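Local coordinates for endo-1,4-beta-mannanase (PDB 5Y6T), which probably hydrolyses internal beta-1,4-mannosidic linkages of mannans, as a cold-adapted endo-acting member of glycoside hydrolase family 5, at residues G175-N180 with D184-A189; W314-G319 with R349-Q354. One frame throughout, in Å; residues are numbered along the deposited sequence. Where two conformers were deposited one is given.

Contact 1: residues G175-N180 with D184-A189; sequences GVSDGN and DTQPLA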
loop_
_atom_site.group_PDB
_atom_site.type_symbol
_atom_site.label_atom_id
_atom_site.label_comp_id
_atom_site.label_asym_id
_atom_site.label_seq_id
_atom_site.Cartn_x
_atom_site.Cartn_y
_atom_site.Cartn_z
ATOM N N GLY A 175 -19.276 -10.937 -5.759
ATOM C CA GLY A 175 -20.282 -11.951 -6.057
ATOM C C GLY A 175 -20.955 -11.789 -7.419
ATOM O O GLY A 175 -22.119 -12.138 -7.571
ATOM N N VAL A 176 -20.284 -11.159 -8.392
ATOM C CA VAL A 176 -20.902 -10.862 -9.713
ATOM C C VAL A 176 -20.152 -11.632 -10.784
ATOM O O VAL A 176 -18.924 -11.573 -10.868
ATOM C CB VAL A 176 -20.799 -9.357 -10.010
ATOM C CG1 VAL A 176 -21.271 -8.932 -11.403
ATOM C CG2 VAL A 176 -21.525 -8.592 -8.883
ATOM N N SER A 177 -20.887 -12.421 -11.551
ATOM C CA SER A 177 -20.335 -13.179 -12.667
ATOM C C SER A 177 -19.920 -12.297 -13.840
ATOM O O SER A 177 -20.499 -11.254 -14.102
ATOM C CB SER A 177 -21.372 -14.195 -13.199
ATOM O OG SER A 177 -21.583 -15.205 -12.239
ATOM N N ASP A 178 -18.939 -12.779 -14.580
ATOM C CA ASP A 178 -18.509 -12.154 -15.776
ATOM C C ASP A 178 -17.930 -13.222 -16.641
ATOM O O ASP A 178 -17.270 -14.189 -16.155
ATOM C CB ASP A 178 -17.454 -11.052 -15.574
ATOM C CG ASP A 178 -17.494 -10.014 -16.712
ATOM O OD1 ASP A 178 -18.378 -9.077 -16.659
ATOM O OD2 ASP A 178 -16.657 -10.036 -17.634
ATOM N N GLY A 179 -18.087 -13.010 -17.944
ATOM C CA GLY A 179 -17.388 -13.786 -18.973
ATOM C C GLY A 179 -15.877 -13.669 -18.976
ATOM O O GLY A 179 -15.168 -14.635 -19.310
ATOM N N ASN A 180 -15.343 -12.504 -18.553
ATOM C CA ASN A 180 -13.895 -12.337 -18.427
ATOM C C ASN A 180 -13.533 -12.654 -16.979
ATOM O O ASN A 180 -13.994 -12.008 -16.052
ATOM C CB ASN A 180 -13.459 -10.940 -18.799
ATOM C CG ASN A 180 -11.965 -10.777 -18.817
ATOM O OD1 ASN A 180 -11.230 -11.431 -18.062
ATOM N ND2 ASN A 180 -11.506 -9.955 -19.722
ATOM N N ASP A 184 -14.678 -11.102 -12.981
ATOM C CA ASP A 184 -15.667 -11.935 -12.328
ATOM C C ASP A 184 -15.291 -11.948 -10.855
ATOM O O ASP A 184 -14.202 -12.367 -10.481
ATOM C CB ASP A 184 -15.646 -13.328 -12.962
ATOM C CG ASP A 184 -16.590 -14.292 -12.257
ATOM O OD1 ASP A 184 -16.471 -14.455 -11.038
ATOM O OD2 ASP A 184 -17.431 -14.907 -12.959
ATOM N N THR A 185 -16.206 -11.512 -9.989
ATOM C CA THR A 185 -16.018 -11.499 -8.552
ATOM C C THR A 185 -16.783 -12.575 -7.723
ATOM O O THR A 185 -16.934 -12.428 -6.527
ATOM C CB THR A 185 -16.306 -10.125 -7.936
ATOM O OG1 THR A 185 -17.655 -9.765 -8.232
ATOM C CG2 THR A 185 -15.355 -9.039 -8.524
ATOM N N GLN A 186 -17.177 -13.649 -8.386
ATOM C CA GLN A 186 -17.773 -14.792 -7.684
ATOM C C GLN A 186 -16.821 -15.362 -6.629
ATOM O O GLN A 186 -17.268 -15.704 -5.542
ATOM C CB GLN A 186 -18.341 -15.845 -8.631
ATOM C CG GLN A 186 -19.540 -15.356 -9.414
ATOM C CD GLN A 186 -20.758 -15.054 -8.563
ATOM O OE1 GLN A 186 -20.705 -15.051 -7.326
ATOM N NE2 GLN A 186 -21.894 -14.803 -9.231
ATOM N N PRO A 187 -15.516 -15.362 -6.865
ATOM C CA PRO A 187 -14.662 -15.830 -5.719
ATOM C C PRO A 187 -14.701 -14.997 -4.451
ATOM O O PRO A 187 -14.318 -15.479 -3.405
ATOM C CB PRO A 187 -13.241 -15.840 -6.324
ATOM C CG PRO A 187 -13.480 -15.992 -7.791
ATOM C CD PRO A 187 -14.728 -15.194 -8.073
ATOM N N LEU A 188 -15.169 -13.761 -4.550
ATOM C CA LEU A 188 -15.412 -12.899 -3.442
ATOM C C LEU A 188 -16.825 -12.961 -2.840
ATOM O O LEU A 188 -17.096 -12.248 -1.883
ATOM C CB LEU A 188 -15.094 -11.408 -3.807
ATOM C CG LEU A 188 -13.700 -11.209 -4.401
ATOM C CD1 LEU A 188 -13.376 -9.745 -4.661
ATOM C CD2 LEU A 188 -12.585 -11.856 -3.541
ATOM N N ALA A 189 -17.677 -13.849 -3.349
ATOM C CA ALA A 189 -19.070 -13.946 -2.819
ATOM C C ALA A 189 -18.989 -14.393 -1.383
ATOM O O ALA A 189 -18.216 -15.335 -1.048
ATOM C CB ALA A 189 -19.890 -14.951 -3.650
#
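Asp184 carries CG trans to its own backbone N (chi1 176°), which turns the carboxylate along the 175-180 segment, and Thr185 holds OG1 between its N and carbonyl carbon (chi1 59°), facing the backbone of Val176. The two carboxylate oxygens divide their work. Asp184 OD2 accepts Asp178 N at 3.1 Å, met from above the carboxylate plane, while Asp184 OD1 takes Gln186 N at 2.9 Å on its anti side, tilted out of that plane, and so closes an Asx turn. Thr185 OG1 accepts Val176 N at 3.0 Å and also bonds Ser173 O. The backbone adds a second link, Thr185 N to Val176 O at 2.9 Å. Thr185 O serves two donors from opposite faces of its plane, Gly175 N (2.9 Å) and Leu188 N. Gln186, bent at chi2, brings NE2 to Ser177 OG at 3.1 Å within its amide plane. An alanine replacing Asp184 would remove both carboxylate oxygens, and Asp178 N and Gln186 N would probably be left without these acceptors, freeing the turn to open. With Asp184 O also held by Tyr243 and Arg241, and the Cys182-Cys248 disulfide a further tie on this surface loop, the chemistry implies that 175-180 and 184-189 are joined chiefly by hydrogen bonds.

Contact 2: residues W314-G319 with R349-Q354; sequences WAYTQG and RGRNDQ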
loop_
_atom_site.group_PDB
_atom_site.type_symbol
_atom_site.label_atom_id
_atom_site.label_comp_id
_atom_site.label_asym_id
_atom_site.label_seq_id
_atom_site.Cartn_x
_atom_site.Cartn_y
_atom_site.Cartn_z
ATOM N N TRP A 314 6.418 -14.891 11.572
ATOM C CA TRP A 314 5.847 -15.702 10.522
ATOM C C TRP A 314 6.175 -15.040 9.190
ATOM O O TRP A 314 6.596 -15.678 8.273
ATOM C CB TRP A 314 4.348 -15.824 10.709
ATOM C CG TRP A 314 3.714 -16.676 9.654
ATOM C CD1 TRP A 314 3.166 -16.284 8.481
ATOM C CD2 TRP A 314 3.640 -18.111 9.674
ATOM N NE1 TRP A 314 2.785 -17.381 7.733
ATOM C CE2 TRP A 314 3.041 -18.515 8.478
ATOM C CE3 TRP A 314 4.041 -19.099 10.623
ATOM C CZ2 TRP A 314 2.770 -19.897 8.172
ATOM C CZ3 TRP A 314 3.793 -20.455 10.326
ATOM C CH2 TRP A 314 3.198 -20.839 9.073
ATOM N N ALA A 315 5.960 -13.719 9.092
ATOM C CA ALA A 315 6.179 -13.024 7.826
ATOM C C ALA A 315 7.634 -13.206 7.359
ATOM O O ALA A 315 7.918 -13.471 6.201
ATOM C CB ALA A 315 5.886 -11.569 7.992
ATOM N N TYR A 316 8.543 -13.062 8.314
ATOM C CA TYR A 316 9.989 -13.095 8.067
ATOM C C TYR A 316 10.466 -14.474 7.640
ATOM O O TYR A 316 11.348 -14.606 6.781
ATOM C CB TYR A 316 10.789 -12.560 9.271
ATOM C CG TYR A 316 12.248 -12.431 8.944
ATOM C CD1 TYR A 316 12.727 -11.296 8.248
ATOM C CD2 TYR A 316 13.128 -13.391 9.312
ATOM C CE1 TYR A 316 14.063 -11.170 7.894
ATOM C CE2 TYR A 316 14.475 -13.270 9.006
ATOM C CZ TYR A 316 14.940 -12.166 8.269
ATOM O OH TYR A 316 16.258 -12.013 7.916
ATOM N N THR A 317 9.886 -15.499 8.245
ATOM C CA THR A 317 10.415 -16.839 8.086
ATOM C C THR A 317 9.671 -17.708 7.061
ATOM O O THR A 317 10.163 -18.750 6.703
ATOM C CB THR A 317 10.386 -17.573 9.433
ATOM O OG1 THR A 317 9.050 -17.668 9.931
ATOM C CG2 THR A 317 11.289 -16.864 10.447
ATOM N N GLN A 318 8.502 -17.275 6.632
ATOM C CA GLN A 318 7.645 -18.114 5.762
ATOM C C GLN A 318 7.434 -17.460 4.394
ATOM O O GLN A 318 6.392 -17.737 3.727
ATOM C CB GLN A 318 6.314 -18.333 6.489
ATOM C CG GLN A 318 6.505 -19.149 7.780
ATOM C CD GLN A 318 7.017 -20.549 7.490
ATOM O OE1 GLN A 318 6.746 -21.088 6.453
ATOM N NE2 GLN A 318 7.754 -21.147 8.445
ATOM N N GLY A 319 8.395 -16.661 3.947
ATOM C CA GLY A 319 8.457 -16.347 2.481
ATOM C C GLY A 319 7.945 -14.980 2.040
ATOM O O GLY A 319 7.926 -14.664 0.841
ATOM N N ARG A 349 14.719 -6.874 14.476
ATOM C CA ARG A 349 15.925 -6.014 14.414
ATOM C C ARG A 349 17.175 -6.917 14.338
ATOM O O ARG A 349 17.305 -7.942 15.063
ATOM C CB ARG A 349 16.027 -5.131 15.639
ATOM C CG ARG A 349 17.138 -4.098 15.471
ATOM C CD ARG A 349 17.585 -3.278 16.626
ATOM N NE ARG A 349 16.688 -3.170 17.741
ATOM C CZ ARG A 349 16.162 -2.046 18.201
ATOM N NH1 ARG A 349 16.381 -0.916 17.583
ATOM N NH2 ARG A 349 15.458 -2.067 19.309
ATOM N N GLY A 350 18.077 -6.505 13.464
ATOM C CA GLY A 350 19.387 -7.180 13.364
ATOM C C GLY A 350 19.354 -8.482 12.581
ATOM O O GLY A 350 20.389 -9.086 12.403
ATOM N N ARG A 351 18.186 -8.968 12.143
ATOM C CA ARG A 351 18.142 -10.193 11.355
ATOM C C ARG A 351 18.635 -9.999 9.958
ATOM O O ARG A 351 18.427 -8.954 9.353
ATOM C CB ARG A 351 16.754 -10.804 11.376
ATOM C CG ARG A 351 16.444 -11.105 12.850
ATOM C CD ARG A 351 15.382 -12.073 13.121
ATOM N NE ARG A 351 14.976 -12.002 14.528
ATOM C CZ ARG A 351 15.448 -12.706 15.574
ATOM N NH1 ARG A 351 16.417 -13.603 15.472
ATOM N NH2 ARG A 351 14.848 -12.556 16.748
ATOM N N ASN A 352 19.348 -11.003 9.452
ATOM C CA ASN A 352 19.765 -10.978 8.075
ATOM C C ASN A 352 20.096 -12.396 7.668
ATOM O O ASN A 352 21.280 -12.769 7.538
ATOM C CB ASN A 352 20.965 -10.047 7.774
ATOM C CG ASN A 352 21.173 -9.863 6.279
ATOM O OD1 ASN A 352 20.345 -10.289 5.473
ATOM N ND2 ASN A 352 22.284 -9.254 5.905
ATOM N N ASP A 353 19.030 -13.173 7.569
ATOM C CA ASP A 353 19.074 -14.520 6.979
ATOM C C ASP A 353 18.652 -14.394 5.526
ATOM O O ASP A 353 17.456 -14.254 5.207
ATOM C CB ASP A 353 18.205 -15.465 7.834
ATOM C CG ASP A 353 18.426 -16.957 7.543
ATOM O OD1 ASP A 353 18.915 -17.334 6.397
ATOM O OD2 ASP A 353 18.059 -17.763 8.467
ATOM N N GLN A 354 19.635 -14.471 4.606
ATOM C CA GLN A 354 19.301 -14.350 3.205
ATOM C C GLN A 354 18.511 -15.552 2.680
ATOM O O GLN A 354 17.936 -15.464 1.618
ATOM C CB GLN A 354 20.591 -14.160 2.376
ATOM C CG GLN A 354 21.196 -12.791 2.621
ATOM C CD GLN A 354 20.459 -11.664 1.934
ATOM O OE1 GLN A 354 20.330 -11.613 0.695
ATOM N NE2 GLN A 354 20.004 -10.727 2.712
#
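Tyr316, near the end of helix 308-317, reaches Arg351 and Asp353 across a backbone gap of 9.3 Å, measured from Tyr316 CA to Arg351 CA, so nearly the whole contact is made by the far end of one side chain. Its CB points toward the 349-354 segment, and with CG trans to the backbone N (chi1 -173°) the ring continues outward from the helix. CB and CG lie too far back to touch that segment. Further along, Tyr316 CE2 comes within 4.1 Å of Arg351 CB, and its CZ approaches the same methylene carbon at 3.8 Å. Arg351 CB sits oblique to the ring, and its chain then runs extended from CG to NE and leads away, the guanidinium plane turned 50° from the ring; NE bonds His347 O instead. At the tip, Tyr316 OH accepts the backbone N of Asp353 at 3.0 Å, with an N-H...O angle of 160°. This donor lies at the ring edge, close to its plane. Asp353 CB stands 4.0 Å from Tyr316 OH, whereas its carboxylate turns to Asn355. The hydroxyl also bonds Gly358 O, in the strand that pairs with 352-353. The phenol therefore combines a ring that meets Phe23 of strand 20-28 edge-to-face and touches Ile360 with a hydroxyl bonded to the weakly bonded strand about 352-353 and its antiparallel partner 358-359. Such chemistry implies that a single tyrosine ties helix 308-317 to this strand pair, its buried oxygen satisfied by backbone groups.

The two contacts lie far apart, with centres about 36 Å and nearest atoms about 20 Å from each other, and they come in series along the chain. Contact 1 falls within one loop, after strand 165-166 and before helix 201-218; contact 2 follows much later, joining helix 308-317 to the hairpin strand 352-353. No helix or strand is common to both. Between them the chain passes through strands 223-228, 262-266 and 293-297 of the mainly parallel sheet, consistent with the (beta/alpha)8 barrel of family 5, while strand 322-325 falls within the span of contact 2. Contact 1 therefore shapes an excursion in the middle of the chain, whereas contact 2 fastens its C-terminal end.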